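Local coordinates for uric acid degradation bifunctional protein PucL (Bacillus subtilis, PDB 6A4M) that oxidises uric acid in purine breakdown and, as a bifunctional protein, probably also carries a decarboxylase activity for a later step of the pathway, at residues I112-M117 against V131-S135; Q223-L227 against R250-F255; L96-S100 against K145-S149; Y3-V8 against A64-K69. All coordinates share one frame; numbering follows the deposited sequence.

Contact 1. Residues I112-M117 against V131-S135; sequences IPFEAM and VFRRS
E115 and R133 face each other as an antiparallel hydrogen-bonded pair: E115 N donates a hydrogen bond to R133 O at 2.9 Å, and R133 N donates one to E115 O at 2.8 Å. Their side chains leave the same face and meet again. R133 offers NE and NH2 side-on to a single oxygen, OE1 of E115 (NE to OE1 3.1 Å), which lies in the guanidinium plane, while the carboxylate stands nearly upright to that plane at 87°. Over one face of the same guanidinium lies the flexible thioether of M117, SD 3.2 Å from NH1. This is the base of a long β-hairpin projecting from the antiparallel sheet of a T-fold, where strand 104-121 runs on beyond its neighbours and pairs with strand 131-134. Beyond the pair, S135 N bonds to P113 O at 2.9 Å, nearly straight at 172°, and S135 OG may make a weak bond to E115 OE2. The opposite face carries F114, A116 and F132. Small A116 leaves room for the F132 ring, with CB 3.8 Å from CE2, while V36 of strand 36-45 touches both phenylalanines. R134 passes its guanidinium over I112 CG2, and R134 NH1 is held by S135 O.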
loop_
_atom_site.group_PDB
_atom_site.type_symbol
_atom_site.label_atom_id
_atom_site.label_comp_id
_atom_site.label_asym_id
_atom_site.label_seq_id
_atom_site.Cartn_x
_atom_site.Cartn_y
_atom_site.Cartn_z
ATOM N N ILE A 112 2.221 -4.369 -8.152
ATOM C CA ILE A 112 1.686 -4.045 -9.467
ATOM C C ILE A 112 0.225 -4.502 -9.405
ATOM O O ILE A 112 -0.047 -5.692 -9.572
ATOM C CB ILE A 112 2.464 -4.751 -10.598
ATOM C CG1 ILE A 112 3.904 -4.226 -10.648
ATOM C CG2 ILE A 112 1.777 -4.527 -11.943
ATOM C CD1 ILE A 112 4.854 -5.084 -11.452
ATOM N N PRO A 113 -0.714 -3.568 -9.135
ATOM C CA PRO A 113 -2.088 -3.994 -8.861
ATOM C C PRO A 113 -2.813 -4.502 -10.104
ATOM O O PRO A 113 -2.712 -3.889 -11.168
ATOM C CB PRO A 113 -2.768 -2.728 -8.315
ATOM C CG PRO A 113 -1.832 -1.597 -8.561
ATOM C CD PRO A 113 -0.617 -2.105 -9.273
ATOM N N PHE A 114 -3.512 -5.625 -9.957
ATOM C CA PHE A 114 -4.345 -6.180 -11.015
ATOM C C PHE A 114 -5.803 -6.158 -10.578
ATOM O O PHE A 114 -6.117 -6.563 -9.460
ATOM C CB PHE A 114 -3.889 -7.595 -11.367
ATOM C CG PHE A 114 -2.580 -7.632 -12.100
ATOM C CD1 PHE A 114 -2.527 -7.380 -13.465
ATOM C CD2 PHE A 114 -1.393 -7.898 -11.423
ATOM C CE1 PHE A 114 -1.317 -7.402 -14.145
ATOM C CE2 PHE A 114 -0.183 -7.923 -12.099
ATOM C CZ PHE A 114 -0.144 -7.675 -13.461
ATOM N N GLU A 115 -6.678 -5.678 -11.462
ATOM C CA GLU A 115 -8.098 -5.464 -11.158
ATOM C C GLU A 115 -8.963 -6.281 -12.116
ATOM O O GLU A 115 -8.905 -6.074 -13.331
ATOM C CB GLU A 115 -8.449 -3.980 -11.301
ATOM C CG GLU A 115 -7.689 -3.044 -10.364
ATOM C CD GLU A 115 -7.954 -1.564 -10.640
ATOM O OE1 GLU A 115 -8.455 -1.216 -11.732
ATOM O OE2 GLU A 115 -7.652 -0.733 -9.761
ATOM N N ALA A 116 -9.761 -7.199 -11.571
ATOM C CA ALA A 116 -10.605 -8.086 -12.386
ATOM C C ALA A 116 -11.627 -7.300 -13.211
ATOM O O ALA A 116 -12.226 -6.341 -12.717
ATOM C CB ALA A 116 -11.313 -9.108 -11.508
ATOM N N MET A 117 -11.812 -7.719 -14.462
ATOM C CA MET A 117 -12.667 -7.022 -15.422
ATOM C C MET A 117 -14.010 -7.737 -15.593
ATOM O O MET A 117 -14.141 -8.900 -15.201
ATOM C CB MET A 117 -11.947 -6.920 -16.770
ATOM C CG MET A 117 -10.702 -6.043 -16.740
ATOM S SD MET A 117 -11.054 -4.300 -16.428
ATOM C CE MET A 117 -11.744 -3.809 -18.004
ATOM N N VAL A 131 -9.601 -12.358 -16.859
ATOM C CA VAL A 131 -9.149 -11.093 -17.461
ATOM C C VAL A 131 -8.963 -10.015 -16.391
ATOM O O VAL A 131 -9.890 -9.725 -15.632
ATOM C CB VAL A 131 -10.142 -10.589 -18.538
ATOM C CG1 VAL A 131 -9.591 -9.358 -19.253
ATOM C CG2 VAL A 131 -10.450 -11.695 -19.541
ATOM N N PHE A 132 -7.770 -9.420 -16.351
ATOM C CA PHE A 132 -7.420 -8.400 -15.361
ATOM C C PHE A 132 -6.805 -7.169 -16.021
ATOM O O PHE A 132 -5.974 -7.292 -16.916
ATOM C CB PHE A 132 -6.419 -8.962 -14.350
ATOM C CG PHE A 132 -6.953 -10.101 -13.531
ATOM C CD1 PHE A 132 -6.870 -11.407 -13.999
ATOM C CD2 PHE A 132 -7.525 -9.874 -12.285
ATOM C CE1 PHE A 132 -7.359 -12.464 -13.248
ATOM C CE2 PHE A 132 -8.014 -10.931 -11.524
ATOM C CZ PHE A 132 -7.931 -12.227 -12.009
ATOM N N ARG A 133 -7.218 -5.986 -15.573
ATOM C CA ARG A 133 -6.522 -4.741 -15.906
ATOM C C ARG A 133 -5.252 -4.643 -15.059
ATOM O O ARG A 133 -5.277 -4.976 -13.877
ATOM C CB ARG A 133 -7.414 -3.512 -15.654
ATOM C CG ARG A 133 -6.677 -2.172 -15.710
ATOM C CD ARG A 133 -7.617 -0.988 -15.893
ATOM N NE ARG A 133 -8.641 -0.961 -14.849
ATOM C CZ ARG A 133 -9.965 -1.049 -15.023
ATOM N NH1 ARG A 133 -10.531 -1.140 -16.227
ATOM N NH2 ARG A 133 -10.750 -1.027 -13.952
ATOM N N ARG A 134 -4.158 -4.191 -15.673
ATOM C CA ARG A 134 -2.964 -3.752 -14.939
ATOM C C ARG A 134 -3.198 -2.279 -14.584
ATOM O O ARG A 134 -3.323 -1.431 -15.473
ATOM C CB ARG A 134 -1.675 -4.018 -15.756
ATOM C CG ARG A 134 -0.578 -2.947 -15.801
ATOM C CD ARG A 134 -0.008 -2.543 -14.452
ATOM N NE ARG A 134 1.404 -2.154 -14.553
ATOM C CZ ARG A 134 2.040 -1.296 -13.747
ATOM N NH1 ARG A 134 1.417 -0.667 -12.741
ATOM N NH2 ARG A 134 3.329 -1.051 -13.958
ATOM N N SER A 135 -3.288 -1.993 -13.286
ATOM C CA SER A 135 -3.655 -0.660 -12.799
ATOM C C SER A 135 -2.434 0.230 -12.596
ATOM O O SER A 135 -1.396 -0.228 -12.125
ATOM C CB SER A 135 -4.437 -0.756 -11.486
ATOM O OG SER A 135 -4.865 0.530 -11.057
#

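Contact 2. Residues Q223-L227 against R250-F255; sequences QVRDL and RILARF
L227 meets four residues of 250-255, and apolar contact carries most of the join. Its two methyls divide the work: CD2 lies 3.4 Å from CG of R250, while CD1 sits among CG1 of I251 (3.9 Å), CE2 of F255 (3.9 Å) and, more loosely, CB of R254. A branched leucine suits this place because its two methyls can touch the helix and the ring just past its end at the same time. One turn earlier, V224 turns CG1 to CD1 of I251 at 3.8 Å, the two side chains crossing at about a right angle; I251 reaches that far because CG1 is anti to the carbonyl carbon (chi1 -69°) and the chain runs out extended.

The amide and the aromatic ring form the second kind of contact. OE1 of Q223 comes to 3.6 Å from CZ of F255, with amide and ring planes 57° apart. The other end of that amide is fixed, since NE2 of Q223 bonds to K22 O.

Charged groups take part through their carbon chains. R250 and R254 lay aliphatic atoms near L227 and carry their guanidinium groups onward to salt bridges with E234 and E26, so that long side chains serve both the apolar seam and the polar surroundings.

The two segments cross obliquely, with 131° between their N-to-C directions and 10.7 Å between axes. V224 also touches strand 194-204 and I251 strand 258-267: a helix pair laid on an antiparallel sheet, the arrangement characteristic of the T-fold of uricases.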
loop_
_atom_site.group_PDB
_atom_site.type_symbol
_atom_site.label_atom_id
_atom_site.label_comp_id
_atom_site.label_asym_id
_atom_site.label_seq_id
_atom_site.Cartn_x
_atom_site.Cartn_y
_atom_site.Cartn_z
ATOM N N GLN A 223 -8.506 -1.568 2.509
ATOM C CA GLN A 223 -9.307 -1.031 3.619
ATOM C C GLN A 223 -8.828 0.354 4.077
ATOM O O GLN A 223 -9.652 1.232 4.351
ATOM C CB GLN A 223 -9.321 -2.007 4.799
ATOM C CG GLN A 223 -10.039 -3.318 4.498
ATOM C CD GLN A 223 -9.822 -4.380 5.564
ATOM O OE1 GLN A 223 -8.689 -4.639 5.981
ATOM N NE2 GLN A 223 -10.912 -5.009 6.008
ATOM N N VAL A 224 -7.509 0.545 4.151
ATOM C CA VAL A 224 -6.921 1.853 4.487
ATOM C C VAL A 224 -7.328 2.904 3.446
ATOM O O VAL A 224 -7.665 4.038 3.791
ATOM C CB VAL A 224 -5.375 1.788 4.579
ATOM C CG1 VAL A 224 -4.764 3.184 4.721
ATOM C CG2 VAL A 224 -4.937 0.907 5.744
ATOM N N ARG A 225 -7.280 2.503 2.180
ATOM C CA ARG A 225 -7.673 3.343 1.051
ATOM C C ARG A 225 -9.137 3.785 1.132
ATOM O O ARG A 225 -9.437 4.967 0.974
ATOM C CB ARG A 225 -7.410 2.575 -0.249
ATOM C CG ARG A 225 -7.688 3.324 -1.544
ATOM C CD ARG A 225 -9.057 3.013 -2.133
ATOM N NE ARG A 225 -9.345 1.579 -2.177
ATOM C CZ ARG A 225 -8.901 0.720 -3.097
ATOM N NH1 ARG A 225 -8.118 1.116 -4.101
ATOM N NH2 ARG A 225 -9.246 -0.564 -3.007
ATOM N N ASP A 226 -10.039 2.835 1.378
ATOM C CA ASP A 226 -11.473 3.138 1.480
ATOM C C ASP A 226 -11.798 3.954 2.733
ATOM O O ASP A 226 -12.630 4.861 2.683
ATOM C CB ASP A 226 -12.312 1.856 1.458
ATOM C CG ASP A 226 -12.238 1.117 0.128
ATOM O OD1 ASP A 226 -11.881 1.725 -0.906
ATOM O OD2 ASP A 226 -12.553 -0.089 0.115
ATOM N N LEU A 227 -11.148 3.630 3.849
ATOM C CA LEU A 227 -11.225 4.459 5.062
ATOM C C LEU A 227 -10.884 5.921 4.776
ATOM O O LEU A 227 -11.589 6.827 5.224
ATOM C CB LEU A 227 -10.288 3.933 6.162
ATOM C CG LEU A 227 -10.920 3.029 7.218
ATOM C CD1 LEU A 227 -9.844 2.308 8.020
ATOM C CD2 LEU A 227 -11.820 3.842 8.140
ATOM N N ARG A 250 -8.872 7.403 12.673
ATOM C CA ARG A 250 -9.870 6.420 12.249
ATOM C C ARG A 250 -9.242 5.065 11.909
ATOM O O ARG A 250 -9.810 4.025 12.241
ATOM C CB ARG A 250 -10.674 6.942 11.055
ATOM C CG ARG A 250 -11.898 6.100 10.712
ATOM C CD ARG A 250 -13.062 6.316 11.669
ATOM N NE ARG A 250 -14.059 7.222 11.092
ATOM C CZ ARG A 250 -14.125 8.544 11.277
ATOM N NH1 ARG A 250 -13.260 9.202 12.057
ATOM N NH2 ARG A 250 -15.088 9.226 10.669
ATOM N N ILE A 251 -8.086 5.081 11.244
ATOM C CA ILE A 251 -7.338 3.849 10.941
ATOM C C ILE A 251 -6.881 3.157 12.234
ATOM O O ILE A 251 -7.001 1.938 12.359
ATOM C CB ILE A 251 -6.130 4.124 10.002
ATOM C CG1 ILE A 251 -6.626 4.499 8.598
ATOM C CG2 ILE A 251 -5.200 2.913 9.909
ATOM C CD1 ILE A 251 -5.608 5.250 7.763
ATOM N N LEU A 252 -6.360 3.936 13.181
ATOM C CA LEU A 252 -5.939 3.403 14.481
ATOM C C LEU A 252 -7.111 2.846 15.288
ATOM O O LEU A 252 -6.975 1.808 15.936
ATOM C CB LEU A 252 -5.205 4.467 15.301
ATOM C CG LEU A 252 -3.836 4.891 14.767
ATOM C CD1 LEU A 252 -3.336 6.106 15.527
ATOM C CD2 LEU A 252 -2.817 3.761 14.853
ATOM N N ALA A 253 -8.250 3.535 15.244
ATOM C CA ALA A 253 -9.474 3.066 15.901
ATOM C C ALA A 253 -9.951 1.735 15.315
ATOM O O ALA A 253 -10.283 0.803 16.055
ATOM C CB ALA A 253 -10.576 4.112 15.786
ATOM N N ARG A 254 -9.959 1.654 13.988
ATOM C CA ARG A 254 -10.435 0.464 13.281
ATOM C C ARG A 254 -9.431 -0.701 13.323
ATOM O O ARG A 254 -9.826 -1.859 13.169
ATOM C CB ARG A 254 -10.775 0.825 11.830
ATOM C CG ARG A 254 -11.802 -0.079 11.167
ATOM C CD ARG A 254 -13.206 0.010 11.764
ATOM N NE ARG A 254 -13.721 1.376 11.894
ATOM C CZ ARG A 254 -14.960 1.686 12.284
ATOM N NH1 ARG A 254 -15.859 0.737 12.564
ATOM N NH2 ARG A 254 -15.317 2.966 12.378
ATOM N N PHE A 255 -8.145 -0.394 13.524
ATOM C CA PHE A 255 -7.085 -1.405 13.585
ATOM C C PHE A 255 -6.204 -1.207 14.827
ATOM O O PHE A 255 -5.181 -0.525 14.751
ATOM C CB PHE A 255 -6.224 -1.366 12.313
ATOM C CG PHE A 255 -6.979 -1.698 11.058
ATOM C CD1 PHE A 255 -7.363 -3.008 10.791
ATOM C CD2 PHE A 255 -7.305 -0.705 10.135
ATOM C CE1 PHE A 255 -8.064 -3.322 9.633
ATOM C CE2 PHE A 255 -8.004 -1.013 8.976
ATOM C CZ PHE A 255 -8.384 -2.324 8.724
#

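Contact 3. Residues L96-S100 against K145-S149; sequences LDTYS and KAERS
At the C-terminal end of helix 84-98, L96 and R148 tie the helix to the end of strand 139-148, an inner strand of the sheet it packs on. R148 NH2 donates to L96 O at 2.9 Å, with an N-H...O angle of 158°. The carbonyl oxygen lies close to the guanidinium plane. Near the end of a helix a carbonyl tends to lack its usual backbone donor, and an arginine on an adjacent strand is well suited to supply one. To span the gap, R148 starts with CG anti to the backbone N (chi1 -171°) and turns at chi3. Y99 O is also near NH2, at 3.1 Å, but the angle is too poor for a bond.

Beside this polar link the contact is apolar, as expected in a T-fold, whose helices lie on one face of an antiparallel sheet. L96 points at the strand and sets CD1 4.0 Å from CB of A146; the small alanine lets the leucine settle close to the backbone, and I105 and I153 on the flanking strands also touch it. Further out, M102 O accepts from the same NH2 of R148, and D103 makes a long, weak ion pair with NE.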
loop_
_atom_site.group_PDB
_atom_site.type_symbol
_atom_site.label_atom_id
_atom_site.label_comp_id
_atom_site.label_asym_id
_atom_site.label_seq_id
_atom_site.Cartn_x
_atom_site.Cartn_y
_atom_site.Cartn_z
ATOM N N LEU A 96 19.536 -14.137 4.746
ATOM C CA LEU A 96 20.413 -14.134 5.920
ATOM C C LEU A 96 20.846 -15.546 6.337
ATOM O O LEU A 96 21.995 -15.745 6.729
ATOM C CB LEU A 96 19.741 -13.413 7.094
ATOM C CG LEU A 96 19.507 -11.909 6.896
ATOM C CD1 LEU A 96 18.504 -11.375 7.909
ATOM C CD2 LEU A 96 20.814 -11.128 6.976
ATOM N N ASP A 97 19.936 -16.517 6.235
ATOM C CA ASP A 97 20.241 -17.908 6.594
ATOM C C ASP A 97 21.162 -18.641 5.608
ATOM O O ASP A 97 21.850 -19.579 6.015
ATOM C CB ASP A 97 18.949 -18.719 6.787
ATOM C CG ASP A 97 18.190 -18.342 8.057
ATOM O OD1 ASP A 97 18.776 -17.722 8.970
ATOM O OD2 ASP A 97 16.994 -18.686 8.149
ATOM N N THR A 98 21.177 -18.235 4.334
ATOM C CA THR A 98 22.003 -18.911 3.306
ATOM C C THR A 98 23.271 -18.159 2.853
ATOM O O THR A 98 24.107 -18.745 2.165
ATOM C CB THR A 98 21.166 -19.294 2.064
ATOM O OG1 THR A 98 20.641 -18.118 1.437
ATOM C CG2 THR A 98 20.021 -20.224 2.457
ATOM N N TYR A 99 23.410 -16.885 3.230
ATOM C CA TYR A 99 24.613 -16.088 2.947
ATOM C C TYR A 99 25.215 -15.594 4.269
ATOM O O TYR A 99 24.636 -14.729 4.933
ATOM C CB TYR A 99 24.269 -14.896 2.052
ATOM C CG TYR A 99 23.827 -15.264 0.648
ATOM C CD1 TYR A 99 22.501 -15.617 0.377
ATOM C CD2 TYR A 99 24.731 -15.243 -0.419
ATOM C CE1 TYR A 99 22.092 -15.948 -0.909
ATOM C CE2 TYR A 99 24.330 -15.574 -1.710
ATOM C CZ TYR A 99 23.010 -15.924 -1.950
ATOM O OH TYR A 99 22.606 -16.252 -3.225
ATOM N N SER A 100 26.377 -16.135 4.637
ATOM C CA SER A 100 26.972 -15.896 5.963
ATOM C C SER A 100 27.559 -14.499 6.160
ATOM O O SER A 100 27.410 -13.912 7.236
ATOM C CB SER A 100 28.052 -16.940 6.255
ATOM O OG SER A 100 29.031 -16.974 5.230
ATOM N N LYS A 145 13.316 -4.214 6.795
ATOM C CA LYS A 145 14.742 -4.180 7.095
ATOM C C LYS A 145 15.036 -5.173 8.219
ATOM O O LYS A 145 14.414 -5.103 9.282
ATOM C CB LYS A 145 15.179 -2.765 7.487
ATOM C CG LYS A 145 16.614 -2.473 7.093
ATOM C CD LYS A 145 17.272 -1.358 7.893
ATOM C CE LYS A 145 18.775 -1.331 7.629
ATOM N NZ LYS A 145 19.391 -0.007 7.913
ATOM N N ALA A 146 15.974 -6.092 7.977
ATOM C CA ALA A 146 16.343 -7.130 8.943
ATOM C C ALA A 146 17.859 -7.198 9.134
ATOM O O ALA A 146 18.620 -7.033 8.177
ATOM C CB ALA A 146 15.809 -8.477 8.490
ATOM N N GLU A 147 18.282 -7.450 10.375
ATOM C CA GLU A 147 19.702 -7.500 10.751
ATOM C C GLU A 147 20.067 -8.814 11.434
ATOM O O GLU A 147 19.201 -9.526 11.945
ATOM C CB GLU A 147 20.049 -6.334 11.686
ATOM C CG GLU A 147 20.343 -5.026 10.966
ATOM C CD GLU A 147 20.604 -3.861 11.910
ATOM O OE1 GLU A 147 21.114 -4.080 13.033
ATOM O OE2 GLU A 147 20.302 -2.711 11.518
ATOM N N ARG A 148 21.365 -9.113 11.431
ATOM C CA ARG A 148 21.928 -10.246 12.161
ATOM C C ARG A 148 22.423 -9.759 13.527
ATOM O O ARG A 148 23.338 -8.933 13.592
ATOM C CB ARG A 148 23.087 -10.854 11.364
ATOM C CG ARG A 148 23.614 -12.173 11.910
ATOM C CD ARG A 148 24.886 -12.604 11.195
ATOM N NE ARG A 148 24.697 -12.801 9.755
ATOM C CZ ARG A 148 24.068 -13.834 9.186
ATOM N NH1 ARG A 148 23.523 -14.809 9.918
ATOM N NH2 ARG A 148 23.974 -13.893 7.858
ATOM N N SER A 149 21.810 -10.253 14.605
ATOM C CA SER A 149 22.225 -9.909 15.976
ATOM C C SER A 149 21.641 -10.898 17.007
ATOM O O SER A 149 20.438 -10.852 17.277
ATOM C CB SER A 149 21.808 -8.476 16.338
ATOM O OG SER A 149 20.409 -8.370 16.528
#

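Contact 4. Residues Y3-V8 against A64-K69; sequences YGKGNV and ATDSMK
Y3 and M68 cross at about a right angle, the methionine methyl CE coming to 3.4 Å from CE2 of the tyrosine. Y3 has CG between its backbone N and carbonyl carbon (chi1 66°), a crowded position that brings the ring to the first turn of helix 64-78. T65 then meets the ring at its edge, with CG2 4.2 Å from CD2, and A64 lies a little farther off. Methionine, flexible and apolar, fits a place where it must reach both a ring and a backbone: its SD lies 3.6 Å from CA of G4. Glycine suits that position, since its backbone angles would press a side chain against the preceding carbonyl oxygen.

K5 also crosses T65 at about a right angle. Its chain bends at chi2 (78°), so the methylenes run past T65 O, with CD 3.3 Å away, which brings the ammonium beside the first turn of the helix. There NZ gives a hydrogen bond to OG1 of T65 at 3.2 Å and a salt bridge to OD1 of D66 at 3.6 Å. T65 thus works with both branches, its hydroxyl toward the lysine and its methyl toward Y3 and G4 O. At the far end V8 and K69 touch loosely through CG1 and CG.

The segment axes pass at 7.3 Å and 51°. Strand 3-13 pairs with strand 36-45, whose I45 touches both Y3 and M68. A helix crossing the N-terminal strands of an antiparallel sheet in this way is characteristic of the T-fold.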
loop_
_atom_site.group_PDB
_atom_site.type_symbol
_atom_site.label_atom_id
_atom_site.label_comp_id
_atom_site.label_asym_id
_atom_site.label_seq_id
_atom_site.Cartn_x
_atom_site.Cartn_y
_atom_site.Cartn_z
ATOM N N TYR A 3 25.128 -2.938 -1.484
ATOM C CA TYR A 3 24.908 -3.235 -2.899
ATOM C C TYR A 3 23.697 -4.147 -3.079
ATOM O O TYR A 3 23.163 -4.687 -2.110
ATOM C CB TYR A 3 26.153 -3.879 -3.523
ATOM C CG TYR A 3 26.472 -5.251 -2.976
ATOM C CD1 TYR A 3 27.009 -5.405 -1.696
ATOM C CD2 TYR A 3 26.230 -6.400 -3.732
ATOM C CE1 TYR A 3 27.298 -6.661 -1.185
ATOM C CE2 TYR A 3 26.521 -7.662 -3.231
ATOM C CZ TYR A 3 27.056 -7.786 -1.958
ATOM O OH TYR A 3 27.339 -9.032 -1.452
ATOM N N GLY A 4 23.267 -4.311 -4.324
ATOM C CA GLY A 4 22.161 -5.208 -4.618
ATOM C C GLY A 4 21.542 -5.030 -5.981
ATOM O O GLY A 4 22.209 -4.579 -6.908
ATOM N N LYS A 5 20.267 -5.402 -6.093
ATOM C CA LYS A 5 19.543 -5.406 -7.362
ATOM C C LYS A 5 18.262 -4.592 -7.248
ATOM O O LYS A 5 17.536 -4.718 -6.259
ATOM C CB LYS A 5 19.196 -6.841 -7.768
ATOM C CG LYS A 5 19.052 -7.043 -9.270
ATOM C CD LYS A 5 20.417 -7.132 -9.926
ATOM C CE LYS A 5 20.358 -7.521 -11.387
ATOM N NZ LYS A 5 21.745 -7.663 -11.915
ATOM N N GLY A 6 17.995 -3.764 -8.261
ATOM C CA GLY A 6 16.748 -2.996 -8.368
ATOM C C GLY A 6 15.981 -3.373 -9.622
ATOM O O GLY A 6 16.525 -4.031 -10.506
ATOM N N ASN A 7 14.721 -2.934 -9.697
ATOM C CA ASN A 7 13.800 -3.258 -10.800
ATOM C C ASN A 7 13.677 -4.765 -11.056
ATOM O O ASN A 7 13.646 -5.213 -12.202
ATOM C CB ASN A 7 14.190 -2.501 -12.094
ATOM C CG ASN A 7 13.666 -1.070 -12.134
ATOM O OD1 ASN A 7 12.906 -0.638 -11.268
ATOM N ND2 ASN A 7 14.070 -0.331 -13.156
ATOM N N VAL A 8 13.599 -5.542 -9.978
ATOM C CA VAL A 8 13.390 -6.978 -10.089
ATOM C C VAL A 8 11.885 -7.227 -10.135
ATOM O O VAL A 8 11.234 -7.372 -9.098
ATOM C CB VAL A 8 14.064 -7.751 -8.939
ATOM C CG1 VAL A 8 13.846 -9.254 -9.098
ATOM C CG2 VAL A 8 15.551 -7.422 -8.891
ATOM N N ALA A 64 27.315 -11.495 -8.321
ATOM C CA ALA A 64 26.504 -11.709 -7.112
ATOM C C ALA A 64 25.096 -11.093 -7.167
ATOM O O ALA A 64 24.174 -11.623 -6.543
ATOM C CB ALA A 64 27.246 -11.202 -5.882
ATOM N N THR A 65 24.931 -9.988 -7.896
ATOM C CA THR A 65 23.618 -9.335 -8.024
ATOM C C THR A 65 22.653 -10.132 -8.912
ATOM O O THR A 65 21.442 -10.061 -8.725
ATOM C CB THR A 65 23.729 -7.872 -8.519
ATOM O OG1 THR A 65 24.234 -7.837 -9.861
ATOM C CG2 THR A 65 24.628 -7.046 -7.595
ATOM N N ASP A 66 23.189 -10.906 -9.855
ATOM C CA ASP A 66 22.362 -11.782 -10.697
ATOM C C ASP A 66 21.815 -12.961 -9.884
ATOM O O ASP A 66 20.698 -13.421 -10.134
ATOM C CB ASP A 66 23.141 -12.298 -11.919
ATOM C CG ASP A 66 22.433 -12.001 -13.223
ATOM O OD1 ASP A 66 22.296 -10.802 -13.547
ATOM O OD2 ASP A 66 22.018 -12.951 -13.922
ATOM N N SER A 67 22.610 -13.448 -8.928
ATOM C CA SER A 67 22.158 -14.472 -7.983
ATOM C C SER A 67 21.011 -13.954 -7.120
ATOM O O SER A 67 20.034 -14.667 -6.907
ATOM C CB SER A 67 23.309 -14.941 -7.087
ATOM O OG SER A 67 24.413 -15.369 -7.866
ATOM N N MET A 68 21.140 -12.716 -6.637
ATOM C CA MET A 68 20.071 -12.034 -5.888
ATOM C C MET A 68 18.747 -11.980 -6.654
ATOM O O MET A 68 17.687 -12.239 -6.080
ATOM C CB MET A 68 20.486 -10.606 -5.525
ATOM C CG MET A 68 21.302 -10.486 -4.259
ATOM S SD MET A 68 21.665 -8.751 -3.935
ATOM C CE MET A 68 23.448 -8.745 -4.076
ATOM N N LYS A 69 18.826 -11.627 -7.937
ATOM C CA LYS A 69 17.657 -11.584 -8.822
ATOM C C LYS A 69 17.006 -12.960 -8.906
ATOM O O LYS A 69 15.801 -13.093 -8.683
ATOM C CB LYS A 69 18.054 -11.089 -10.224
ATOM C CG LYS A 69 16.975 -11.210 -11.300
ATOM C CD LYS A 69 17.514 -10.843 -12.672
ATOM C CE LYS A 69 18.309 -11.971 -13.316
ATOM N NZ LYS A 69 17.438 -13.034 -13.888
#

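Along the chain contact 4 closes first, contact 1 is nested within the loop closed by contact 3, and contact 2 comes last. Contacts 3 and 4 are neighbours, their centres about 16 Å apart, on successive helices 64-78 and 84-98, and they touch where Y99 OH packs on CB of S67. Contacts 1, 3 and 4 all reach the same antiparallel sheet, but contact 1 sits on its projecting hairpin, about 35 Å from contact 3 between centres. Contact 2 joins the later helices 221-233 and 240-254, which also lie on that sheet, and its centre is about 35 Å from that of contact 4, across the chain's centre. The arrangement is consistent with the tandem T-fold of uricases.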